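Long-range contacts in uncharacterized protein Atu2452 (Agrobacterium tumefaciens, PDB 2R8B), which is of unknown function but is probably a serine-dependent hydrolase of the alpha/beta-hydrolase superfamily, related to dienelactone hydrolases: residues A[67-72]-A[104-109]; A[180-185]-A[215-220]; A[188-193]-A[241-246]; A[193-198]-A[223-228]. All coordinates share one frame; numbering follows the deposited sequence.

Overall arrangement
The chain builds an alpha/beta-hydrolase domain around a mixed, mostly parallel sheet. Contact 1 comes first along the chain, pairing the end of strand 64-68 and the loop after it with the end of strand 103-105 and the residues that follow; its centre lies about 23 Å from that of contact 3, on the opposite side of the chain's centre. Contacts 2, 3 and 4 gather around strand 190-196 and its neighbour, the edge strand 220-226. Contact 2 crosses contacts 3 and 4 in sequence, whereas contact 4 is nested within the loop closed by contact 3, with which it shares Ile193. Contact 3 packs helix 234-244 on strand 190-196, and contact 4 pairs that strand with the edge strand, while contact 1 lies by the putative nucleophile elbow.

Contact 1 (A[67-72]-A[104-109]); sequences LLHGTG and ARFFRR. With SO4 (sulfate ion), chain C.
Gly72 and Ala104 set the backbone geometry: Gly72 N donates to Ala104 O at 3.0 Å with an N-H...O angle of 163°, joining the loop after strand 64-68 to the last residues of strand 103-105. Beside this bond, the rings of His69 and Phe106 meet obliquely, with centroids 4.6 Å apart and planes inclined by 32°. Phe106 CE1 sits over one face of the imidazole, displaced toward the rim, and approaches His69 CE1 to 3.5 Å. The same phenyl ring also meets Leu68, whose CD2 lies 3.7 Å from Phe106 CZ, and the two side chains cross at about a right angle. His69 ND1 has a weak hydrogen bond to Pro94 O.

Thr71 and Arg105 run side by side in the same direction, and Thr71 CG2 reaches the guanidinium edge 3.4 Å from Arg105 NH2. Elsewhere on the guanidinium edge, a sulfate, probably from the crystallisation liquor, accepts two bonds from Arg105: NH2 reaches its O2 at 2.6 Å and NH1 its O3 at 2.7 Å. Arg105 NE is turned instead to Phe107 O, 2.9 Å away, so both the backbone and the anion orient the guanidinium. Arg109 CG lies over one face of the Arg105 guanidinium, while the polar end of Arg109 is paired with Glu100. Asn150 and Asn153 also donate to the sulfate. A His-Gly pair directly after a central strand, with Leu68 touching the putative nucleophile elbow, fits the active-site rim of an alpha/beta-hydrolase, where such a loop often contributes to the oxyanion hole.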
loop_
_atom_site.group_PDB
_atom_site.type_symbol
_atom_site.label_atom_id
_atom_site.label_comp_id
_atom_site.label_asym_id
_atom_site.label_seq_id
_atom_site.Cartn_x
_atom_site.Cartn_y
_atom_site.Cartn_z
ATOM N N LEU A 67 -3.714 5.630 0.620
ATOM C CA LEU A 67 -3.699 5.031 -0.720
ATOM C C LEU A 67 -2.554 5.596 -1.491
ATOM O O LEU A 67 -2.354 6.805 -1.533
ATOM C CB LEU A 67 -4.967 5.307 -1.502
ATOM C CG LEU A 67 -6.337 5.086 -0.867
ATOM C CD1 LEU A 67 -6.807 6.396 -0.288
ATOM C CD2 LEU A 67 -7.302 4.597 -1.934
ATOM N N LEU A 68 -1.826 4.700 -2.143
ATOM C CA LEU A 68 -0.552 4.998 -2.724
ATOM C C LEU A 68 -0.522 4.650 -4.230
ATOM O O LEU A 68 -0.578 3.482 -4.606
ATOM C CB LEU A 68 0.469 4.202 -1.925
ATOM C CG LEU A 68 0.339 4.480 -0.430
ATOM C CD1 LEU A 68 1.126 3.504 0.404
ATOM C CD2 LEU A 68 0.820 5.860 -0.177
ATOM N N HIS A 69 -0.428 5.676 -5.073
ATOM C CA HIS A 69 -0.507 5.540 -6.518
ATOM C C HIS A 69 0.641 4.701 -7.086
ATOM O O HIS A 69 1.648 4.506 -6.415
ATOM C CB HIS A 69 -0.459 6.918 -7.163
ATOM C CG HIS A 69 0.820 7.648 -6.908
ATOM N ND1 HIS A 69 0.939 8.627 -5.945
ATOM C CD2 HIS A 69 2.039 7.536 -7.482
ATOM C CE1 HIS A 69 2.177 9.087 -5.935
ATOM N NE2 HIS A 69 2.866 8.439 -6.857
ATOM N N GLY A 70 0.481 4.223 -8.324
ATOM C CA GLY A 70 1.557 3.567 -9.042
ATOM C C GLY A 70 2.540 4.595 -9.581
ATOM O O GLY A 70 2.304 5.806 -9.491
ATOM N N THR A 71 3.646 4.116 -10.120
ATOM C CA THR A 71 4.578 4.933 -10.854
ATOM C C THR A 71 3.791 5.761 -11.894
ATOM O O THR A 71 2.941 5.212 -12.630
ATOM C CB THR A 71 5.643 4.037 -11.606
ATOM O OG1 THR A 71 5.792 2.752 -10.942
ATOM C CG2 THR A 71 6.980 4.751 -11.754
ATOM N N GLY A 72 4.060 7.067 -11.953
ATOM C CA GLY A 72 3.475 7.901 -12.976
ATOM C C GLY A 72 2.159 8.522 -12.558
ATOM O O GLY A 72 1.725 9.481 -13.168
ATOM N N ALA A 104 6.223 10.469 -11.059
ATOM C CA ALA A 104 6.420 10.424 -9.618
ATOM C C ALA A 104 6.322 8.994 -9.048
ATOM O O ALA A 104 5.487 8.186 -9.502
ATOM C CB ALA A 104 5.446 11.340 -8.943
ATOM N N ARG A 105 7.186 8.678 -8.078
ATOM C CA ARG A 105 7.153 7.380 -7.371
ATOM C C ARG A 105 7.540 7.566 -5.933
ATOM O O ARG A 105 7.960 8.664 -5.550
ATOM C CB ARG A 105 8.032 6.296 -8.021
ATOM C CG ARG A 105 9.253 6.793 -8.790
ATOM C CD ARG A 105 9.914 5.730 -9.644
ATOM N NE ARG A 105 10.393 4.652 -8.796
ATOM C CZ ARG A 105 9.956 3.389 -8.851
ATOM N NH1 ARG A 105 10.445 2.481 -8.001
ATOM N NH2 ARG A 105 9.048 3.022 -9.764
ATOM N N PHE A 106 7.393 6.496 -5.151
ATOM C CA PHE A 106 7.666 6.546 -3.730
ATOM C C PHE A 106 9.080 6.180 -3.249
ATOM O O PHE A 106 9.339 6.264 -2.034
ATOM C CB PHE A 106 6.658 5.700 -2.979
ATOM C CG PHE A 106 5.320 6.320 -2.904
ATOM C CD1 PHE A 106 4.311 5.931 -3.784
ATOM C CD2 PHE A 106 5.063 7.337 -1.978
ATOM C CE1 PHE A 106 3.033 6.538 -3.745
ATOM C CE2 PHE A 106 3.814 7.948 -1.923
ATOM C CZ PHE A 106 2.794 7.538 -2.814
ATOM N N PHE A 107 9.973 5.756 -4.155
ATOM C CA PHE A 107 11.382 5.419 -3.814
ATOM C C PHE A 107 12.134 5.115 -5.070
ATOM O O PHE A 107 11.540 4.795 -6.087
ATOM C CB PHE A 107 11.513 4.241 -2.847
ATOM C CG PHE A 107 10.994 2.946 -3.398
ATOM C CD1 PHE A 107 9.629 2.663 -3.371
ATOM C CD2 PHE A 107 11.861 2.018 -3.941
ATOM C CE1 PHE A 107 9.119 1.490 -3.872
ATOM C CE2 PHE A 107 11.378 0.848 -4.463
ATOM C CZ PHE A 107 9.971 0.583 -4.418
ATOM N N ARG A 108 13.450 5.145 -5.009
ATOM C CA ARG A 108 14.245 5.116 -6.226
ATOM C C ARG A 108 14.655 3.738 -6.710
ATOM O O ARG A 108 15.135 2.915 -5.945
ATOM C CB ARG A 108 15.486 5.993 -6.091
ATOM C CG ARG A 108 16.215 6.211 -7.404
ATOM C CD ARG A 108 17.495 7.025 -7.253
ATOM N NE ARG A 108 18.609 6.227 -6.769
ATOM C CZ ARG A 108 19.569 5.749 -7.545
ATOM N NH1 ARG A 108 20.548 5.031 -7.026
ATOM N NH2 ARG A 108 19.546 5.991 -8.840
ATOM N N ARG A 109 14.506 3.519 -8.007
ATOM C CA ARG A 109 15.169 2.400 -8.683
ATOM C C ARG A 109 16.370 2.976 -9.397
ATOM O O ARG A 109 16.333 4.098 -9.916
ATOM C CB ARG A 109 14.341 1.741 -9.779
ATOM C CG ARG A 109 12.919 2.048 -9.846
ATOM C CD ARG A 109 12.510 2.168 -11.301
ATOM N NE ARG A 109 11.424 1.241 -11.599
ATOM C CZ ARG A 109 10.431 1.456 -12.456
ATOM N NH1 ARG A 109 10.340 2.606 -13.134
ATOM N NH2 ARG A 109 9.518 0.483 -12.609
HETATM S S SO4 C . 8.570 -0.376 -8.324
HETATM O O1 SO4 C . 8.144 -0.429 -6.931
HETATM O O2 SO4 C . 7.948 0.789 -8.944
HETATM O O3 SO4 C . 10.015 -0.161 -8.345
HETATM O O4 SO4 C . 8.181 -1.578 -9.093
#

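Contact 2 (A[180-185]-A[215-220]); sequences PKISPA and KAQGGT
Ala185 and Gln217 make the main polar link, with Ala185 N donating to Gln217 O at 2.7 Å and an N-H...O angle of 156°. The donor stands 36° out of the carbonyl plane. The same oxygen receives a CA-H...O contact from Pro184 CA at 3.3 Å, so two successive residues of the loop converge on one carbonyl. Alongside, Ala185 CB rests 4.0 Å from Gln217 CB.

A second, weak hydrogen bond from Gln217 NE2 to Ser183 O is doubtful, because the position of that oxygen in the model is uncertain. The apolar part is slight: Ile182 CG2 lies 4.1 Å from Ala216 CB. With CG2 anti to the backbone N, this branch of Ile182 is directed at the helix.

Farther out, the amide of Gln217 is positioned from outside the two segments. NE2 donates to Leu159 O of helix 150-161, and OE1 accepts from Arg189 NH1, just before strand 190-196. Pro163 touches both Ser183 and Gln217. At Gly218 phi turns positive (113°), and the chain leaves helix 204-217 for strand 220-226.

Chemically, the loop is joined to the helix mainly through backbone groups. Gln217 supplies a backbone acceptor to 180-185 while its side-chain amide bonds to Leu159 and Arg189, so Gln217, at the end of helix 204-217, bonds to the loop, to helix 150-161 and to the residue just before strand 190-196.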
loop_
_atom_site.group_PDB
_atom_site.type_symbol
_atom_site.label_atom_id
_atom_site.label_comp_id
_atom_site.label_asym_id
_atom_site.label_seq_id
_atom_site.Cartn_x
_atom_site.Cartn_y
_atom_site.Cartn_z
ATOM N N PRO A 180 12.145 -11.006 2.867
ATOM C CA PRO A 180 11.835 -10.246 4.052
ATOM C C PRO A 180 12.201 -11.049 5.263
ATOM O O PRO A 180 11.971 -12.270 5.298
ATOM C CB PRO A 180 10.345 -10.127 3.966
ATOM C CG PRO A 180 10.104 -10.264 2.504
ATOM C CD PRO A 180 10.942 -11.340 2.109
ATOM N N LYS A 181 12.815 -10.374 6.225
ATOM C CA LYS A 181 12.999 -10.970 7.535
ATOM C C LYS A 181 11.634 -10.813 8.174
ATOM O O LYS A 181 10.946 -9.827 7.923
ATOM C CB LYS A 181 14.142 -10.328 8.366
ATOM C CG LYS A 181 14.587 -8.902 7.932
ATOM C CD LYS A 181 13.464 -7.770 8.028
ATOM C CE LYS A 181 13.518 -6.835 6.781
ATOM N NZ LYS A 181 13.448 -7.565 5.456
ATOM N N ILE A 182 11.247 -11.804 8.973
ATOM C CA ILE A 182 9.862 -11.958 9.374
ATOM C C ILE A 182 9.667 -11.549 10.812
ATOM O O ILE A 182 10.259 -12.130 11.712
ATOM C CB ILE A 182 9.361 -13.420 9.154
ATOM C CG1 ILE A 182 9.498 -13.824 7.667
ATOM C CG2 ILE A 182 7.896 -13.580 9.686
ATOM C CD1 ILE A 182 8.810 -12.812 6.675
ATOM N N SER A 183 8.836 -10.543 11.034
ATOM C CA SER A 183 8.517 -10.190 12.370
ATOM C C SER A 183 6.997 -10.308 12.520
ATOM O O SER A 183 6.274 -10.110 11.530
ATOM C CB SER A 183 9.034 -8.801 12.654
ATOM O OG SER A 183 9.429 -8.760 14.009
ATOM N N PRO A 184 6.499 -10.680 13.720
ATOM C CA PRO A 184 5.063 -10.939 13.809
ATOM C C PRO A 184 4.171 -9.682 13.758
ATOM O O PRO A 184 4.490 -8.656 14.398
ATOM C CB PRO A 184 4.924 -11.645 15.162
ATOM C CG PRO A 184 6.082 -11.183 15.960
ATOM C CD PRO A 184 7.189 -10.909 15.007
ATOM N N ALA A 185 3.087 -9.779 12.978
ATOM C CA ALA A 185 2.010 -8.768 12.893
ATOM C C ALA A 185 0.927 -9.025 13.939
ATOM O O ALA A 185 1.058 -9.917 14.753
ATOM C CB ALA A 185 1.382 -8.803 11.513
ATOM N N LYS A 215 2.193 -14.078 5.155
ATOM C CA LYS A 215 1.372 -15.082 5.768
ATOM C C LYS A 215 2.058 -15.580 7.010
ATOM O O LYS A 215 1.407 -16.046 7.941
ATOM C CB LYS A 215 1.123 -16.215 4.796
ATOM C CG LYS A 215 -0.122 -16.988 5.104
ATOM C CD LYS A 215 -0.394 -18.030 4.041
ATOM C CE LYS A 215 -1.349 -17.497 2.979
ATOM N NZ LYS A 215 -1.414 -18.524 1.898
ATOM N N ALA A 216 3.379 -15.467 7.041
ATOM C CA ALA A 216 4.161 -15.967 8.182
ATOM C C ALA A 216 4.203 -14.931 9.318
ATOM O O ALA A 216 4.531 -15.262 10.442
ATOM C CB ALA A 216 5.588 -16.399 7.730
ATOM N N GLN A 217 3.850 -13.683 9.033
ATOM C CA GLN A 217 3.868 -12.664 10.073
ATOM C C GLN A 217 2.678 -12.834 10.963
ATOM O O GLN A 217 2.673 -12.325 12.077
ATOM C CB GLN A 217 3.796 -11.289 9.476
ATOM C CG GLN A 217 5.070 -10.739 9.002
ATOM C CD GLN A 217 4.848 -9.420 8.331
ATOM O OE1 GLN A 217 3.970 -9.274 7.482
ATOM N NE2 GLN A 217 5.621 -8.434 8.716
ATOM N N GLY A 218 1.669 -13.544 10.452
ATOM C CA GLY A 218 0.390 -13.739 11.148
ATOM C C GLY A 218 -0.742 -13.027 10.415
ATOM O O GLY A 218 -0.518 -12.399 9.386
ATOM N N GLY A 219 -1.964 -13.109 10.939
ATOM C CA GLY A 219 -3.118 -12.503 10.255
ATOM C C GLY A 219 -3.551 -13.370 9.083
ATOM O O GLY A 219 -3.119 -14.515 8.970
ATOM N N THR A 220 -4.404 -12.846 8.203
ATOM C CA THR A 220 -4.744 -13.603 6.992
ATOM C C THR A 220 -4.102 -12.913 5.810
ATOM O O THR A 220 -3.723 -11.729 5.888
ATOM C CB THR A 220 -6.252 -13.706 6.720
ATOM O OG1 THR A 220 -6.785 -12.385 6.533
ATOM C CG2 THR A 220 -6.975 -14.440 7.850
#

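Contact 3 (A[188-193]-A[241-246]); sequences TRRVLI and RGFLAA
Arg190 and Leu192 hold the ring of Phe243 between them, joining strand 190-196 of the alpha/beta-hydrolase sheet to helix 234-244, which packs on one of its faces. Taking the strand in order, Arg190 comes first. A bend at chi3 (69°) turns NE, and the guanidinium comes to lie nearly flat on the phenyl ring, with planes 20° apart. Its CZ is 4.3 Å from the ring centroid, an off-centre cation-pi contact. Phe243 CE1 stands over the centre of the guanidinium plane, and NH2 comes within 3.5 Å of Phe243 CD1.

Arg190 also reaches the helix backbone: NH2 makes a weak hydrogen bond to Phe243 O at 3.3 Å. A matching weak bond from NH1 is doubtful, since that atom is crowded in the model. The carbonyl lies at the guanidinium edge, so the stack and the polar contact use different parts of one planar group. Val191 follows with its CB directed away from the helix, toward the face where it meets Val221, and contributes to the contact mainly through its backbone beside Phe243 CE1.

Leu192 then returns to the helix side. Its CG is anti to the backbone N (chi1 174°), and its CD2 reaches Phe243 CB at 3.8 Å. Ala168 of strand 168-172 touches the same phenylalanine. The ring face opposite Arg190 is met by Leu192 CB, a CH-pi contact 3.8 Å from the centroid of the Phe243 ring.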
loop_
_atom_site.group_PDB
_atom_site.type_symbol
_atom_site.label_atom_id
_atom_site.label_comp_id
_atom_site.label_asym_id
_atom_site.label_seq_id
_atom_site.Cartn_x
_atom_site.Cartn_y
_atom_site.Cartn_z
ATOM N N THR A 188 -5.110 -9.861 13.814
ATOM C CA THR A 188 -6.249 -9.324 13.106
ATOM C C THR A 188 -5.829 -8.733 11.769
ATOM O O THR A 188 -6.680 -8.324 10.982
ATOM C CB THR A 188 -6.930 -8.214 13.918
ATOM O OG1 THR A 188 -5.957 -7.200 14.236
ATOM C CG2 THR A 188 -7.593 -8.780 15.188
ATOM N N ARG A 189 -4.535 -8.633 11.499
ATOM C CA ARG A 189 -4.115 -8.090 10.211
ATOM C C ARG A 189 -4.797 -8.874 9.126
ATOM O O ARG A 189 -4.956 -10.089 9.233
ATOM C CB ARG A 189 -2.630 -8.205 10.029
ATOM C CG ARG A 189 -1.897 -6.937 10.141
ATOM C CD ARG A 189 -1.105 -6.807 8.845
ATOM N NE ARG A 189 -0.765 -8.095 8.205
ATOM C CZ ARG A 189 0.479 -8.479 7.860
ATOM N NH1 ARG A 189 1.522 -7.673 8.112
ATOM N NH2 ARG A 189 0.681 -9.649 7.246
ATOM N N ARG A 190 -5.243 -8.179 8.100
ATOM C CA ARG A 190 -5.791 -8.845 6.943
ATOM C C ARG A 190 -5.116 -8.248 5.747
ATOM O O ARG A 190 -5.130 -7.001 5.590
ATOM C CB ARG A 190 -7.287 -8.624 6.850
ATOM C CG ARG A 190 -8.035 -9.496 7.833
ATOM C CD ARG A 190 -9.519 -9.259 7.866
ATOM N NE ARG A 190 -10.249 -9.690 6.662
ATOM C CZ ARG A 190 -10.957 -8.866 5.863
ATOM N NH1 ARG A 190 -11.010 -7.552 6.102
ATOM N NH2 ARG A 190 -11.614 -9.343 4.810
ATOM N N VAL A 191 -4.534 -9.102 4.904
ATOM C CA VAL A 191 -4.090 -8.612 3.618
ATOM C C VAL A 191 -4.624 -9.287 2.358
ATOM O O VAL A 191 -4.797 -10.526 2.293
ATOM C CB VAL A 191 -2.542 -8.289 3.551
ATOM C CG1 VAL A 191 -1.835 -8.573 4.853
ATOM C CG2 VAL A 191 -1.892 -8.862 2.344
ATOM N N LEU A 192 -4.877 -8.420 1.369
ATOM C CA LEU A 192 -5.303 -8.831 0.033
ATOM C C LEU A 192 -4.233 -8.551 -1.015
ATOM O O LEU A 192 -3.811 -7.406 -1.187
ATOM C CB LEU A 192 -6.568 -8.080 -0.362
ATOM C CG LEU A 192 -7.001 -8.348 -1.796
ATOM C CD1 LEU A 192 -7.159 -9.801 -2.025
ATOM C CD2 LEU A 192 -8.280 -7.671 -2.085
ATOM N N ILE A 193 -3.797 -9.578 -1.725
ATOM C CA ILE A 193 -2.938 -9.364 -2.875
ATOM C C ILE A 193 -3.719 -9.660 -4.148
ATOM O O ILE A 193 -4.398 -10.706 -4.243
ATOM C CB ILE A 193 -1.708 -10.220 -2.806
ATOM C CG1 ILE A 193 -0.976 -9.956 -1.483
ATOM C CG2 ILE A 193 -0.777 -9.850 -3.947
ATOM C CD1 ILE A 193 -0.033 -11.074 -1.000
ATOM N N ARG A 241 -13.592 -4.526 -3.055
ATOM C CA ARG A 241 -14.846 -4.148 -2.439
ATOM C C ARG A 241 -15.333 -5.156 -1.420
ATOM O O ARG A 241 -15.720 -4.776 -0.321
ATOM C CB ARG A 241 -15.911 -3.917 -3.481
ATOM C CG ARG A 241 -16.048 -2.517 -3.835
ATOM C CD ARG A 241 -17.420 -2.344 -4.441
ATOM N NE ARG A 241 -17.436 -3.197 -5.611
ATOM C CZ ARG A 241 -17.107 -2.782 -6.829
ATOM N NH1 ARG A 241 -16.811 -1.493 -7.019
ATOM N NH2 ARG A 241 -17.094 -3.650 -7.847
ATOM N N GLY A 242 -15.346 -6.431 -1.790
ATOM C CA GLY A 242 -15.646 -7.494 -0.830
ATOM C C GLY A 242 -14.693 -7.504 0.370
ATOM O O GLY A 242 -15.137 -7.716 1.504
ATOM N N PHE A 243 -13.403 -7.236 0.141
ATOM C CA PHE A 243 -12.398 -7.314 1.204
ATOM C C PHE A 243 -12.569 -6.214 2.257
ATOM O O PHE A 243 -12.669 -6.503 3.444
ATOM C CB PHE A 243 -10.980 -7.333 0.600
ATOM C CG PHE A 243 -9.862 -7.296 1.620
ATOM C CD1 PHE A 243 -9.397 -8.466 2.207
ATOM C CD2 PHE A 243 -9.256 -6.074 1.965
ATOM C CE1 PHE A 243 -8.341 -8.427 3.140
ATOM C CE2 PHE A 243 -8.183 -6.000 2.901
ATOM C CZ PHE A 243 -7.735 -7.170 3.507
ATOM N N LEU A 244 -12.657 -4.961 1.826
ATOM C CA LEU A 244 -12.798 -3.834 2.746
ATOM C C LEU A 244 -14.178 -3.633 3.310
ATOM O O LEU A 244 -14.379 -2.731 4.142
ATOM C CB LEU A 244 -12.399 -2.544 2.058
ATOM C CG LEU A 244 -10.963 -2.450 1.548
ATOM C CD1 LEU A 244 -10.905 -1.271 0.640
ATOM C CD2 LEU A 244 -9.897 -2.356 2.645
ATOM N N ALA A 245 -15.146 -4.435 2.868
ATOM C CA ALA A 245 -16.535 -4.293 3.370
ATOM C C ALA A 245 -16.588 -4.614 4.855
ATOM O O ALA A 245 -17.438 -4.121 5.547
ATOM C CB ALA A 245 -17.529 -5.157 2.582
ATOM N N ALA A 246 -15.647 -5.403 5.352
ATOM C CA ALA A 246 -15.562 -5.716 6.779
ATOM C C ALA A 246 -15.248 -4.494 7.616
ATOM O O ALA A 246 -15.432 -4.527 8.818
ATOM C CB ALA A 246 -14.495 -6.809 7.040
#

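Contact 4 (A[193-198]-A[223-228]); sequences ITAGER and TVWHPG
Ile193 to Gly196 pair with Thr223 to His226 as parallel strands, their short axes inclined by 19° and 4.6 Å apart at the closest approach. Backbone hydrogen bonds form the ladder. Val224 N donates to Ile193 O at 2.7 Å, and Ala195, placed between Val224 and His226, gives its N to Val224 O and takes His226 N on its O. Glu197 N continues to His226 O, and beyond the strands Arg198 N reaches Gly228 O at 2.7 Å. CA-H...O contacts accompany these bonds, among them Thr194 CA to Val224 O at 3.3 Å.

Apolar contacts fall on the face carrying Ile193, Ala195, Thr223 and Trp225. Ala195 CB is 3.8 Å from Trp225 CZ3, while Ile193 CB meets Thr223 CG2 at 3.9 Å.

On the other face, the CG of His226 sits between its backbone N and carbonyl carbon (chi1 61°), and the imidazole is laid over Gly196, whose CA makes a CH-pi contact 4.0 Å from the ring centroid. Charged groups gather beyond the strands: Arg198 NH2 touches Pro227 CB and forms a long ion pair with Glu197 OE2.

Helix 204-217 is the crossover of this beta-alpha-beta unit and packs on the tryptophan face, with Thr207 and Lys208 against Trp225. On the histidine face Glu236 of helix 234-244 bonds to Thr194 OG1 and weakly to His226 NE2, while strand 168-172 flanks strand 190-196 and leaves 220-226 at one edge of the sheet.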
loop_
_atom_site.group_PDB
_atom_site.type_symbol
_atom_site.label_atom_id
_atom_site.label_comp_id
_atom_site.label_asym_id
_atom_site.label_seq_id
_atom_site.Cartn_x
_atom_site.Cartn_y
_atom_site.Cartn_z
ATOM N N ILE A 193 -3.797 -9.578 -1.725
ATOM C CA ILE A 193 -2.938 -9.364 -2.875
ATOM C C ILE A 193 -3.719 -9.660 -4.148
ATOM O O ILE A 193 -4.398 -10.706 -4.243
ATOM C CB ILE A 193 -1.708 -10.220 -2.806
ATOM C CG1 ILE A 193 -0.976 -9.956 -1.483
ATOM C CG2 ILE A 193 -0.777 -9.850 -3.947
ATOM C CD1 ILE A 193 -0.033 -11.074 -1.000
ATOM N N THR A 194 -3.654 -8.747 -5.113
ATOM C CA THR A 194 -4.263 -8.981 -6.400
ATOM C C THR A 194 -3.133 -8.996 -7.396
ATOM O O THR A 194 -2.197 -8.185 -7.332
ATOM C CB THR A 194 -5.226 -7.833 -6.794
ATOM O OG1 THR A 194 -4.455 -6.665 -7.118
ATOM C CG2 THR A 194 -6.225 -7.459 -5.648
ATOM N N ALA A 195 -3.197 -9.900 -8.348
ATOM C CA ALA A 195 -2.051 -10.076 -9.218
ATOM C C ALA A 195 -2.348 -10.674 -10.611
ATOM O O ALA A 195 -3.376 -11.317 -10.841
ATOM C CB ALA A 195 -0.992 -10.870 -8.493
ATOM N N GLY A 196 -1.439 -10.444 -11.546
ATOM C CA GLY A 196 -1.680 -10.945 -12.878
ATOM C C GLY A 196 -0.803 -12.161 -13.033
ATOM O O GLY A 196 0.334 -12.209 -12.538
ATOM N N GLU A 197 -1.274 -13.171 -13.717
ATOM C CA GLU A 197 -0.319 -14.208 -13.863
ATOM C C GLU A 197 0.636 -14.060 -15.069
ATOM O O GLU A 197 1.587 -14.818 -15.170
ATOM C CB GLU A 197 -0.931 -15.589 -13.653
ATOM C CG GLU A 197 -2.019 -15.944 -14.551
ATOM C CD GLU A 197 -2.803 -17.167 -14.093
ATOM O OE1 GLU A 197 -3.247 -17.234 -12.925
ATOM O OE2 GLU A 197 -2.991 -18.067 -14.937
ATOM N N ARG A 198 0.433 -13.061 -15.940
ATOM C CA ARG A 198 1.365 -12.813 -17.069
ATOM C C ARG A 198 1.855 -11.378 -17.103
ATOM O O ARG A 198 2.121 -10.775 -18.154
ATOM C CB ARG A 198 0.777 -13.219 -18.393
ATOM C CG ARG A 198 0.925 -14.655 -18.626
ATOM C CD ARG A 198 -0.020 -15.128 -19.709
ATOM N NE ARG A 198 -1.252 -15.520 -19.054
ATOM C CZ ARG A 198 -1.731 -16.758 -19.034
ATOM N NH1 ARG A 198 -1.081 -17.719 -19.668
ATOM N NH2 ARG A 198 -2.873 -17.014 -18.380
ATOM N N THR A 223 -4.763 -14.104 -1.897
ATOM C CA THR A 223 -4.335 -13.601 -3.192
ATOM C C THR A 223 -5.405 -13.900 -4.212
ATOM O O THR A 223 -5.919 -15.002 -4.244
ATOM C CB THR A 223 -3.053 -14.235 -3.653
ATOM O OG1 THR A 223 -2.123 -14.209 -2.572
ATOM C CG2 THR A 223 -2.454 -13.434 -4.812
ATOM N N VAL A 224 -5.774 -12.903 -5.007
ATOM C CA VAL A 224 -6.734 -13.093 -6.071
ATOM C C VAL A 224 -5.947 -12.912 -7.360
ATOM O O VAL A 224 -5.301 -11.899 -7.540
ATOM C CB VAL A 224 -7.922 -12.090 -5.910
ATOM C CG1 VAL A 224 -8.801 -12.050 -7.158
ATOM C CG2 VAL A 224 -8.774 -12.440 -4.640
ATOM N N TRP A 225 -5.923 -13.922 -8.216
ATOM C CA TRP A 225 -5.172 -13.863 -9.465
ATOM C C TRP A 225 -6.070 -13.534 -10.637
ATOM O O TRP A 225 -7.260 -13.659 -10.553
ATOM C CB TRP A 225 -4.536 -15.209 -9.742
ATOM C CG TRP A 225 -3.485 -15.612 -8.747
ATOM C CD1 TRP A 225 -3.653 -16.396 -7.617
ATOM C CD2 TRP A 225 -2.095 -15.278 -8.798
ATOM N NE1 TRP A 225 -2.435 -16.568 -6.966
ATOM C CE2 TRP A 225 -1.470 -15.873 -7.657
ATOM C CE3 TRP A 225 -1.318 -14.530 -9.681
ATOM C CZ2 TRP A 225 -0.090 -15.731 -7.386
ATOM C CZ3 TRP A 225 0.030 -14.363 -9.406
ATOM C CH2 TRP A 225 0.644 -14.987 -8.263
ATOM N N HIS A 226 -5.504 -13.093 -11.741
ATOM C CA HIS A 226 -6.222 -13.150 -12.999
ATOM C C HIS A 226 -5.198 -13.569 -14.020
ATOM O O HIS A 226 -3.996 -13.361 -13.771
ATOM C CB HIS A 226 -6.937 -11.826 -13.353
ATOM C CG HIS A 226 -6.038 -10.630 -13.505
ATOM N ND1 HIS A 226 -5.324 -10.369 -14.657
ATOM C CD2 HIS A 226 -5.786 -9.591 -12.668
ATOM C CE1 HIS A 226 -4.669 -9.229 -14.522
ATOM N NE2 HIS A 226 -4.929 -8.737 -13.323
ATOM N N PRO A 227 -5.639 -14.125 -15.175
ATOM C CA PRO A 227 -4.630 -14.350 -16.237
ATOM C C PRO A 227 -4.270 -12.918 -16.622
ATOM O O PRO A 227 -4.820 -11.964 -16.021
ATOM C CB PRO A 227 -5.415 -15.029 -17.348
ATOM C CG PRO A 227 -6.885 -14.727 -17.056
ATOM C CD PRO A 227 -7.026 -14.406 -15.607
ATOM N N GLY A 228 -3.408 -12.656 -17.578
ATOM C CA GLY A 228 -3.287 -11.182 -17.846
ATOM C C GLY A 228 -2.171 -10.473 -17.093
ATOM O O GLY A 228 -1.455 -11.107 -16.319
#